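Local atomic coordinates of transferrin binding protein B (Actinobacillus suis, PDB entry 3PQU), a protein that probably captures host transferrin at the outer surface of the bacterium as the lipoprotein part of a receptor for iron acquisition. Residues A[160-165]-A[333-338]. Residues are numbered along the deposited sequence; the frame is centred on the assembly and turned at random.
Sequences PSKELP and TERIID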
ATOM      1  N   PRO A 160       2.936  -1.575   3.378  1.00 31.53           N
ATOM      2  CA  PRO A 160       3.404  -0.426   2.585  1.00 33.11           C
ATOM      3  C   PRO A 160       4.311   0.442   3.450  1.00 29.83           C
ATOM      4  O   PRO A 160       3.928   0.801   4.564  1.00 23.12           O
ATOM      5  CB  PRO A 160       2.113   0.338   2.271  1.00 23.90           C
ATOM      6  CG  PRO A 160       1.022  -0.684   2.408  1.00 29.36           C
ATOM      7  CD  PRO A 160       1.469  -1.615   3.495  1.00 24.20           C
ATOM      8  N   SER A 161       5.479   0.791   2.927  1.00 21.10           N
ATOM      9  CA  SER A 161       6.576   1.288   3.755  1.00 19.99           C
ATOM     10  C   SER A 161       6.272   2.603   4.472  1.00 20.04           C
ATOM     11  O   SER A 161       5.719   3.538   3.890  1.00 21.51           O
ATOM     12  CB  SER A 161       7.833   1.393   2.902  1.00 22.98           C
ATOM     13  OG  SER A 161       8.041   0.166   2.211  1.00 22.72           O
ATOM     14  N   LYS A 162       6.632   2.673   5.747  1.00 20.19           N
ATOM     15  CA  LYS A 162       6.451   3.906   6.501  1.00 23.04           C
ATOM     16  C   LYS A 162       7.748   4.699   6.683  1.00 30.96           C
ATOM     17  O   LYS A 162       7.724   5.841   7.147  1.00 30.95           O
ATOM     18  CB  LYS A 162       5.802   3.601   7.856  1.00 20.46           C
ATOM     19  CG  LYS A 162       4.390   3.014   7.743  1.00 29.05           C
ATOM     20  CD  LYS A 162       3.630   3.159   9.052  1.00 36.75           C
ATOM     21  CE  LYS A 162       2.137   2.880   8.869  1.00 37.91           C
ATOM     22  NZ  LYS A 162       1.831   1.441   8.826  1.00 33.08           N
ATOM     23  N   GLU A 163       8.869   4.079   6.322  1.00 19.55           N
ATOM     24  CA  GLU A 163      10.176   4.715   6.380  1.00 25.70           C
ATOM     25  C   GLU A 163      10.918   4.434   5.086  1.00 25.26           C
ATOM     26  O   GLU A 163      10.813   3.336   4.552  1.00 30.45           O
ATOM     27  CB  GLU A 163      10.983   4.160   7.561  1.00 24.38           C
ATOM     28  CG  GLU A 163      10.288   4.306   8.891  1.00 55.22           C
ATOM     29  CD  GLU A 163      11.261   4.520  10.032  1.00 76.03           C
ATOM     30  OE1 GLU A 163      10.941   4.119  11.170  1.00 77.42           O
ATOM     31  OE2 GLU A 163      12.345   5.093   9.787  1.00 86.35           O
ATOM     32  N   LEU A 164      11.666   5.416   4.585  1.00 24.67           N
ATOM     33  CA  LEU A 164      12.400   5.234   3.330  1.00 34.97           C
ATOM     34  C   LEU A 164      13.894   5.430   3.570  1.00 30.49           C
ATOM     35  O   LEU A 164      14.284   6.210   4.423  1.00 27.56           O
ATOM     36  CB  LEU A 164      11.892   6.195   2.231  1.00 19.19           C
ATOM     37  CG  LEU A 164      10.414   6.122   1.797  1.00 25.85           C
ATOM     38  CD1 LEU A 164      10.066   7.190   0.739  1.00 16.23           C
ATOM     39  CD2 LEU A 164      10.063   4.740   1.265  1.00 22.94           C
ATOM     40  N   PRO A 165      14.735   4.703   2.821  1.00 29.50           N
ATOM     41  CA  PRO A 165      16.177   4.897   2.973  1.00 33.15           C
ATOM     42  C   PRO A 165      16.594   6.293   2.529  1.00 31.24           C
ATOM     43  O   PRO A 165      15.905   6.920   1.728  1.00 31.11           O
ATOM     44  CB  PRO A 165      16.777   3.845   2.035  1.00 28.44           C
ATOM     45  CG  PRO A 165      15.680   2.815   1.828  1.00 24.43           C
ATOM     46  CD  PRO A 165      14.412   3.628   1.865  1.00 32.02           C
ATOM     47  N   THR A 333      17.212   5.244   7.660  1.00 27.62           N
ATOM     48  CA  THR A 333      15.937   5.590   7.058  1.00 31.78           C
ATOM     49  C   THR A 333      15.355   6.840   7.690  1.00 38.51           C
ATOM     50  O   THR A 333      15.741   7.245   8.781  1.00 43.15           O
ATOM     51  CB  THR A 333      14.931   4.446   7.178  1.00 34.50           C
ATOM     52  OG1 THR A 333      14.716   4.138   8.558  1.00 43.39           O
ATOM     53  CG2 THR A 333      15.461   3.204   6.469  1.00 39.55           C
ATOM     54  N   GLU A 334      14.426   7.453   6.981  1.00 45.32           N
ATOM     55  CA  GLU A 334      13.702   8.590   7.509  1.00 44.01           C
ATOM     56  C   GLU A 334      12.208   8.293   7.416  1.00 42.78           C
ATOM     57  O   GLU A 334      11.697   7.900   6.356  1.00 30.06           O
ATOM     58  CB  GLU A 334      14.065   9.854   6.736  1.00 37.65           C
ATOM     59  CG  GLU A 334      13.252  11.064   7.129  1.00 54.47           C
ATOM     60  CD  GLU A 334      13.825  12.352   6.581  1.00 52.61           C
ATOM     61  OE1 GLU A 334      15.065  12.470   6.486  1.00 57.28           O
ATOM     62  OE2 GLU A 334      13.033  13.253   6.249  1.00 42.01           O
ATOM     63  N   ARG A 335      11.509   8.456   8.531  1.00 19.65           N
ATOM     64  CA  ARG A 335      10.097   8.101   8.593  1.00 29.85           C
ATOM     65  C   ARG A 335       9.246   9.072   7.775  1.00 35.25           C
ATOM     66  O   ARG A 335       9.446  10.277   7.859  1.00 35.81           O
ATOM     67  CB  ARG A 335       9.627   8.073  10.043  1.00 32.08           C
ATOM     68  CG  ARG A 335       8.279   7.439  10.205  1.00 31.15           C
ATOM     69  CD  ARG A 335       8.044   6.977  11.637  1.00 35.38           C
ATOM     70  NE  ARG A 335       6.813   6.193  11.707  1.00 41.83           N
ATOM     71  CZ  ARG A 335       6.757   4.868  11.615  1.00 41.27           C
ATOM     72  NH1 ARG A 335       7.874   4.159  11.473  1.00 36.71           N
ATOM     73  NH2 ARG A 335       5.586   4.249  11.675  1.00 37.56           N
ATOM     74  N   ILE A 336       8.318   8.545   6.971  1.00 21.62           N
ATOM     75  CA  ILE A 336       7.421   9.388   6.179  1.00 23.88           C
ATOM     76  C   ILE A 336       5.966   9.376   6.637  1.00 32.85           C
ATOM     77  O   ILE A 336       5.226  10.330   6.401  1.00 31.89           O
ATOM     78  CB  ILE A 336       7.435   9.032   4.681  1.00 23.20           C
ATOM     79  CG1 ILE A 336       7.153   7.540   4.459  1.00 18.31           C
ATOM     80  CG2 ILE A 336       8.746   9.443   4.048  1.00 27.65           C
ATOM     81  CD1 ILE A 336       6.817   7.215   2.990  1.00 23.87           C
ATOM     82  N   ILE A 337       5.560   8.294   7.289  1.00 29.18           N
ATOM     83  CA  ILE A 337       4.156   8.071   7.612  1.00 27.43           C
ATOM     84  C   ILE A 337       3.961   7.527   9.021  1.00 31.14           C
ATOM     85  O   ILE A 337       4.731   6.692   9.488  1.00 31.53           O
ATOM     86  CB  ILE A 337       3.526   7.050   6.624  1.00 26.13           C
ATOM     87  CG1 ILE A 337       3.540   7.594   5.196  1.00 26.95           C
ATOM     88  CG2 ILE A 337       2.102   6.715   7.029  1.00 21.72           C
ATOM     89  CD1 ILE A 337       3.098   6.538   4.117  1.00 27.24           C
ATOM     90  N   ASP A 338       2.942   8.032   9.702  1.00 29.21           N
ATOM     91  CA  ASP A 338       2.407   7.375  10.885  1.00 29.22           C
ATOM     92  C   ASP A 338       0.978   6.952  10.544  1.00 35.84           C
ATOM     93  O   ASP A 338       0.225   7.725   9.947  1.00 32.27           O
ATOM     94  CB  ASP A 338       2.410   8.310  12.107  1.00 32.00           C
ATOM     95  CG  ASP A 338       3.805   8.563  12.657  1.00 42.52           C
ATOM     96  OD1 ASP A 338       4.599   7.610  12.735  1.00 42.45           O
ATOM     97  OD2 ASP A 338       4.101   9.716  13.035  1.00 44.61           O
TER
HETATM   98  O   HOH W   1      13.920   7.314  11.476  1.00 63.25           O
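Glu163 reaches over the neighbouring strand and divides its carboxylate between Arg335, its cross-strand partner, and Thr333. Glu163 OE1 takes NH1 of Arg335 in a salt bridge of 3.1 Å; the oxygen lies at the edge of the guanidinium, in its plane, yet the two flat groups stand nearly perpendicular (85°). The other oxygen, Glu163 OE2, accepts from Thr333 OG1 at 2.8 Å, the hydroxyl sitting well above the carboxylate plane, and a water links OE2 to Thr333 O. With CG anti to its backbone N (chi1 -168°), Arg335 runs out straight to NE, which makes a salt bridge with Asp338 OD1 at 2.8 Å, completing a Glu163-Arg335-Asp338 network; Asp338 OD2 in turn pairs with Arg425. The aliphatic part of Lys162 lies alongside, its CB over one guanidinium face and its CD 3.4 Å from NH2 of Arg335, while NZ goes on to Leu352 O. On the sheet face opposite Glu163, CD1 of Ile336 packs 3.9 Å from Leu164 CG. In the backbone, Leu164 and Glu334 form a hydrogen-bonded antiparallel pair, each N-H donating to the other's carbonyl. Where the ladder ends, Lys162 O accepts from two successive amides, Ile336 N (2.8 Å) and, at greater length, Ile337 N. Through this short antiparallel β-ladder, 163-165 edges the C-lobe handle sheet, joining the lobes of this bilobal handle-and-barrel fold.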